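Local coordinates for metallophosphoesterase TT1561-like domain-containing protein (Aquifex aeolicus, PDB 2YVT) that is of unknown function but is probably a metal-dependent phosphoesterase of the calcineurin-like superfamily, at residues A[14-28]-A[77-90]. Sequence-based numbering, arbitrary orientation.
Sequences FKERFDLLPKLKGVI and TLDKFFREIGELGV
F18 lays its ring against the aliphatic stem of K80, with CE of the lysine over the ring centre, 3.8 Å from the centroid. The pair joins two helices packed on the same side of the six-stranded sheet in this calcineurin-type metallophosphoesterase fold: helix 21-31, which follows strand 7-12, and helix 65-86, which leads into strand 91-95. K80 reaches across because CG stands anti to the backbone N (chi1 -174°) and the rest of the chain is extended; its NZ ends over the same face, a cation-pi contact 4.4 Å from the F18 centroid and 25° off the normal. F14 CZ lies over the opposite face of F18, near its rim, while T77 O and F81 N lie at the edge. The carboxylate of E84 comes in obliquely, steeply turned against the ring plane, and its OE1 also touches L21 CD1.

Deeper in, the F14 and F81 rings meet at an oblique 56°, F14 CE2 lying 3.7 Å from F81 CD1. E16 passes its carboxylate by the methyl of T77; E16 OE2 is hydrogen-bonded to Y73 OH and K44 N, and T77 OG1 to Y73 O.

Toward the other end the contact is aliphatic. L21 CD2 meets I85 CD1, and L88 CD1 touches both L24 CD2 and I28 CD1 while its CD2 rests on K25 CB. L24 and I28 also touch L9 on strand 7-12, so the seam continues down to the sheet. Past the turn at G89, V90 CG2 packs on I28 CG2 at 3.6 Å. No direct hydrogen bond spans the two segments; instead K25, bent at its last torsion, gives NZ to a water at 2.8 Å, and that water donates to L88 O at 2.7 Å.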
loop_
_atom_site.group_PDB
_atom_site.type_symbol
_atom_site.label_atom_id
_atom_site.label_comp_id
_atom_site.label_asym_id
_atom_site.label_seq_id
_atom_site.Cartn_x
_atom_site.Cartn_y
_atom_site.Cartn_z
ATOM N N PHE A 14 4.375 1.002 7.299
ATOM C CA PHE A 14 5.793 1.062 7.668
ATOM C C PHE A 14 6.044 2.222 8.638
ATOM O O PHE A 14 6.762 2.057 9.631
ATOM C CB PHE A 14 6.667 1.171 6.412
ATOM C CG PHE A 14 8.108 1.404 6.709
ATOM C CD1 PHE A 14 8.891 0.378 7.228
ATOM C CD2 PHE A 14 8.688 2.651 6.471
ATOM C CE1 PHE A 14 10.234 0.600 7.520
ATOM C CE2 PHE A 14 10.030 2.884 6.765
ATOM C CZ PHE A 14 10.803 1.857 7.290
ATOM N N LYS A 15 5.445 3.379 8.342
ATOM C CA LYS A 15 5.429 4.547 9.242
ATOM C C LYS A 15 6.811 4.859 9.825
ATOM O O LYS A 15 6.977 5.070 11.031
ATOM C CB LYS A 15 4.382 4.374 10.356
ATOM C CG LYS A 15 2.945 4.535 9.878
ATOM C CD LYS A 15 1.932 4.384 11.010
ATOM C CE LYS A 15 0.503 4.487 10.487
ATOM N NZ LYS A 15 -0.515 4.661 11.583
ATOM N N GLU A 16 7.804 4.872 8.942
ATOM C CA GLU A 16 9.177 5.263 9.289
ATOM C C GLU A 16 9.839 4.374 10.362
ATOM O O GLU A 16 10.730 4.828 11.092
ATOM C CB GLU A 16 9.222 6.746 9.687
ATOM C CG GLU A 16 8.579 7.657 8.651
ATOM C CD GLU A 16 8.644 9.127 8.997
ATOM O OE1 GLU A 16 9.436 9.533 9.894
ATOM O OE2 GLU A 16 7.879 9.879 8.358
ATOM N N ARG A 17 9.413 3.113 10.444
ATOM C CA ARG A 17 9.953 2.181 11.439
ATOM C C ARG A 17 11.210 1.462 10.950
ATOM O O ARG A 17 11.265 0.231 10.825
ATOM C CB ARG A 17 8.873 1.225 11.977
ATOM C CG ARG A 17 7.742 1.952 12.738
ATOM C CD ARG A 17 8.273 2.793 13.922
ATOM N NE ARG A 17 8.941 1.934 14.899
ATOM C CZ ARG A 17 8.296 1.247 15.842
ATOM N NH1 ARG A 17 6.974 1.354 15.962
ATOM N NH2 ARG A 17 8.969 0.466 16.673
ATOM N N PHE A 18 12.234 2.257 10.676
ATOM C CA PHE A 18 13.508 1.706 10.232
ATOM C C PHE A 18 14.100 0.773 11.283
ATOM O O PHE A 18 14.810 -0.177 10.934
ATOM C CB PHE A 18 14.497 2.824 9.886
ATOM C CG PHE A 18 13.997 3.754 8.816
ATOM C CD1 PHE A 18 14.118 3.403 7.474
ATOM C CD2 PHE A 18 13.386 4.962 9.145
ATOM C CE1 PHE A 18 13.641 4.235 6.476
ATOM C CE2 PHE A 18 12.906 5.815 8.144
ATOM C CZ PHE A 18 13.043 5.449 6.807
ATOM N N ASP A 19 13.789 1.043 12.558
ATOM C CA ASP A 19 14.263 0.217 13.676
ATOM C C ASP A 19 13.782 -1.230 13.582
ATOM O O ASP A 19 14.394 -2.123 14.164
ATOM C CB ASP A 19 13.833 0.816 15.027
ATOM C CG ASP A 19 12.316 0.935 15.173
ATOM O OD1 ASP A 19 11.674 1.548 14.295
ATOM O OD2 ASP A 19 11.769 0.442 16.189
ATOM N N LEU A 20 12.677 -1.451 12.864
ATOM C CA LEU A 20 12.129 -2.795 12.698
ATOM C C LEU A 20 12.639 -3.567 11.478
ATOM O O LEU A 20 12.357 -4.758 11.332
ATOM C CB LEU A 20 10.603 -2.739 12.691
ATOM C CG LEU A 20 9.975 -2.136 13.952
ATOM C CD1 LEU A 20 8.462 -2.157 13.813
ATOM C CD2 LEU A 20 10.424 -2.880 15.216
ATOM N N LEU A 21 13.409 -2.902 10.616
ATOM C CA LEU A 21 13.890 -3.555 9.400
ATOM C C LEU A 21 14.838 -4.737 9.644
ATOM O O LEU A 21 14.768 -5.723 8.908
ATOM C CB LEU A 21 14.446 -2.541 8.391
ATOM C CG LEU A 21 13.367 -1.664 7.732
ATOM C CD1 LEU A 21 14.008 -0.641 6.802
ATOM C CD2 LEU A 21 12.318 -2.498 6.986
ATOM N N PRO A 22 15.713 -4.657 10.675
ATOM C CA PRO A 22 16.497 -5.869 10.987
ATOM C C PRO A 22 15.658 -7.128 11.238
ATOM O O PRO A 22 16.054 -8.230 10.819
ATOM C CB PRO A 22 17.283 -5.465 12.239
ATOM C CG PRO A 22 17.431 -3.981 12.101
ATOM C CD PRO A 22 16.106 -3.523 11.535
ATOM N N LYS A 23 14.503 -6.977 11.882
ATOM C CA LYS A 23 13.634 -8.135 12.095
ATOM C C LYS A 23 12.989 -8.583 10.786
ATOM O O LYS A 23 12.854 -9.782 10.532
ATOM C CB LYS A 23 12.598 -7.864 13.187
ATOM C CG LYS A 23 13.215 -7.972 14.583
ATOM C CD LYS A 23 12.228 -7.648 15.678
ATOM C CE LYS A 23 12.931 -7.610 17.045
ATOM N NZ LYS A 23 13.320 -8.966 17.540
ATOM N N LEU A 24 12.624 -7.621 9.937
ATOM C CA LEU A 24 12.078 -7.969 8.626
ATOM C C LEU A 24 13.116 -8.724 7.780
ATOM O O LEU A 24 12.802 -9.725 7.128
ATOM C CB LEU A 24 11.555 -6.720 7.907
ATOM C CG LEU A 24 10.816 -6.970 6.589
ATOM C CD1 LEU A 24 9.542 -7.797 6.777
ATOM C CD2 LEU A 24 10.519 -5.665 5.871
ATOM N N LYS A 25 14.358 -8.257 7.828
ATOM C CA LYS A 25 15.484 -8.932 7.184
ATOM C C LYS A 25 15.603 -10.389 7.645
ATOM O O LYS A 25 15.827 -11.288 6.829
ATOM C CB LYS A 25 16.781 -8.170 7.468
ATOM C CG LYS A 25 17.994 -8.698 6.710
ATOM C CD LYS A 25 19.182 -7.764 6.849
ATOM C CE LYS A 25 20.243 -8.070 5.786
ATOM N NZ LYS A 25 19.801 -7.671 4.401
ATOM N N GLY A 26 15.437 -10.614 8.949
ATOM C CA GLY A 26 15.489 -11.962 9.518
ATOM C C GLY A 26 14.420 -12.877 8.949
ATOM O O GLY A 26 14.697 -14.033 8.607
ATOM N N VAL A 27 13.199 -12.351 8.833
ATOM C CA VAL A 27 12.081 -13.118 8.278
ATOM C C VAL A 27 12.362 -13.457 6.816
ATOM O O VAL A 27 12.117 -14.574 6.373
ATOM C CB VAL A 27 10.729 -12.363 8.424
ATOM C CG1 VAL A 27 9.601 -13.090 7.688
ATOM C CG2 VAL A 27 10.386 -12.189 9.891
ATOM N N ILE A 28 12.893 -12.485 6.079
ATOM C CA ILE A 28 13.245 -12.692 4.674
ATOM C C ILE A 28 14.271 -13.826 4.530
ATOM O O ILE A 28 14.122 -14.691 3.664
ATOM C CB ILE A 28 13.719 -11.372 4.013
ATOM C CG1 ILE A 28 12.533 -10.408 3.851
ATOM C CG2 ILE A 28 14.386 -11.634 2.657
ATOM C CD1 ILE A 28 12.941 -8.973 3.606
ATOM N N THR A 77 13.500 11.236 4.107
ATOM C CA THR A 77 12.907 10.042 4.698
ATOM C C THR A 77 12.521 9.036 3.612
ATOM O O THR A 77 12.762 7.841 3.757
ATOM C CB THR A 77 11.706 10.403 5.583
ATOM O OG1 THR A 77 12.115 11.390 6.535
ATOM C CG2 THR A 77 11.178 9.174 6.331
ATOM N N LEU A 78 11.964 9.521 2.507
ATOM C CA LEU A 78 11.651 8.623 1.387
ATOM C C LEU A 78 12.905 8.007 0.776
ATOM O O LEU A 78 12.933 6.810 0.462
ATOM C CB LEU A 78 10.846 9.350 0.312
ATOM C CG LEU A 78 9.389 9.654 0.655
ATOM C CD1 LEU A 78 8.774 10.531 -0.436
ATOM C CD2 LEU A 78 8.579 8.380 0.864
ATOM N N ASP A 79 13.953 8.816 0.620
ATOM C CA ASP A 79 15.208 8.303 0.090
ATOM C C ASP A 79 15.756 7.208 0.999
ATOM O O ASP A 79 16.225 6.172 0.521
ATOM C CB ASP A 79 16.225 9.433 -0.068
ATOM C CG ASP A 79 15.890 10.374 -1.202
ATOM O OD1 ASP A 79 14.984 10.078 -2.012
ATOM O OD2 ASP A 79 16.548 11.439 -1.278
ATOM N N LYS A 80 15.666 7.427 2.310
ATOM C CA LYS A 80 16.126 6.431 3.279
ATOM C C LYS A 80 15.293 5.158 3.201
ATOM O O LYS A 80 15.833 4.048 3.276
ATOM C CB LYS A 80 16.087 7.007 4.695
ATOM C CG LYS A 80 16.683 6.106 5.754
ATOM C CD LYS A 80 16.637 6.826 7.081
ATOM C CE LYS A 80 17.072 5.955 8.238
ATOM N NZ LYS A 80 16.929 6.741 9.505
ATOM N N PHE A 81 13.983 5.317 3.021
ATOM C CA PHE A 81 13.107 4.165 2.849
ATOM C C PHE A 81 13.508 3.344 1.617
ATOM O O PHE A 81 13.651 2.129 1.703
ATOM C CB PHE A 81 11.645 4.609 2.728
ATOM C CG PHE A 81 10.720 3.522 2.239
ATOM C CD1 PHE A 81 10.237 2.555 3.109
ATOM C CD2 PHE A 81 10.329 3.474 0.902
ATOM C CE1 PHE A 81 9.380 1.548 2.660
ATOM C CE2 PHE A 81 9.471 2.473 0.443
ATOM C CZ PHE A 81 9.003 1.506 1.323
ATOM N N PHE A 82 13.683 3.995 0.469
ATOM C CA PHE A 82 14.020 3.219 -0.718
ATOM C C PHE A 82 15.367 2.530 -0.592
ATOM O O PHE A 82 15.511 1.377 -0.996
ATOM C CB PHE A 82 13.927 4.055 -1.991
ATOM C CG PHE A 82 12.518 4.344 -2.404
ATOM C CD1 PHE A 82 11.716 3.329 -2.925
ATOM C CD2 PHE A 82 11.976 5.613 -2.251
ATOM C CE1 PHE A 82 10.393 3.581 -3.302
ATOM C CE2 PHE A 82 10.657 5.880 -2.623
ATOM C CZ PHE A 82 9.862 4.859 -3.148
ATOM N N ARG A 83 16.335 3.207 0.019
ATOM C CA ARG A 83 17.640 2.586 0.248
ATOM C C ARG A 83 17.524 1.355 1.157
ATOM O O ARG A 83 18.003 0.275 0.817
ATOM C CB ARG A 83 18.636 3.603 0.826
ATOM C CG ARG A 83 19.934 2.980 1.320
ATOM C CD ARG A 83 20.988 4.031 1.634
ATOM N NE ARG A 83 20.532 5.003 2.626
ATOM C CZ ARG A 83 20.556 4.825 3.946
ATOM N NH1 ARG A 83 21.011 3.695 4.479
ATOM N NH2 ARG A 83 20.110 5.789 4.745
ATOM N N GLU A 84 16.871 1.515 2.307
ATOM C CA GLU A 84 16.856 0.445 3.301
ATOM C C GLU A 84 15.973 -0.726 2.890
ATOM O O GLU A 84 16.300 -1.880 3.156
ATOM C CB GLU A 84 16.511 0.997 4.692
ATOM C CG GLU A 84 17.584 1.963 5.185
ATOM C CD GLU A 84 17.624 2.141 6.688
ATOM O OE1 GLU A 84 16.900 1.440 7.411
ATOM O OE2 GLU A 84 18.399 3.001 7.141
ATOM N N ILE A 85 14.868 -0.435 2.210
ATOM C CA ILE A 85 14.078 -1.506 1.613
ATOM C C ILE A 85 14.837 -2.163 0.455
ATOM O O ILE A 85 14.876 -3.387 0.356
ATOM C CB ILE A 85 12.693 -1.006 1.146
ATOM C CG1 ILE A 85 11.825 -0.659 2.356
ATOM C CG2 ILE A 85 11.995 -2.058 0.261
ATOM C CD1 ILE A 85 11.461 -1.857 3.258
ATOM N N GLY A 86 15.439 -1.346 -0.411
ATOM C CA GLY A 86 16.217 -1.856 -1.545
ATOM C C GLY A 86 17.307 -2.828 -1.122
ATOM O O GLY A 86 17.479 -3.885 -1.733
ATOM N N GLU A 87 18.016 -2.479 -0.050
ATOM C CA GLU A 87 19.106 -3.308 0.478
ATOM C C GLU A 87 18.665 -4.674 1.018
ATOM O O GLU A 87 19.502 -5.548 1.247
ATOM C CB GLU A 87 19.892 -2.536 1.539
ATOM C CG GLU A 87 20.717 -1.410 0.932
ATOM C CD GLU A 87 21.651 -0.739 1.918
ATOM O OE1 GLU A 87 21.657 -1.120 3.110
ATOM O OE2 GLU A 87 22.391 0.172 1.491
ATOM N N LEU A 88 17.361 -4.866 1.219
ATOM C CA LEU A 88 16.852 -6.185 1.601
ATOM C C LEU A 88 16.986 -7.181 0.445
ATOM O O LEU A 88 16.982 -8.399 0.658
ATOM C CB LEU A 88 15.397 -6.104 2.073
ATOM C CG LEU A 88 15.169 -5.265 3.334
ATOM C CD1 LEU A 88 13.673 -5.150 3.597
ATOM C CD2 LEU A 88 15.894 -5.900 4.519
ATOM N N GLY A 89 17.070 -6.645 -0.774
ATOM C CA GLY A 89 17.465 -7.418 -1.959
ATOM C C GLY A 89 16.407 -8.280 -2.622
ATOM O O GLY A 89 16.728 -9.069 -3.509
ATOM N N VAL A 90 15.153 -8.143 -2.191
ATOM C CA VAL A 90 14.030 -8.919 -2.731
ATOM C C VAL A 90 13.311 -8.117 -3.823
ATOM O O VAL A 90 13.286 -6.887 -3.770
ATOM C CB VAL A 90 13.003 -9.237 -1.593
ATOM C CG1 VAL A 90 11.991 -10.297 -2.028
ATOM C CG2 VAL A 90 13.719 -9.668 -0.317
HETATM O O HOH W 1 17.756 -9.145 3.141
HETATM O O HOH W 2 19.931 -4.849 4.628
#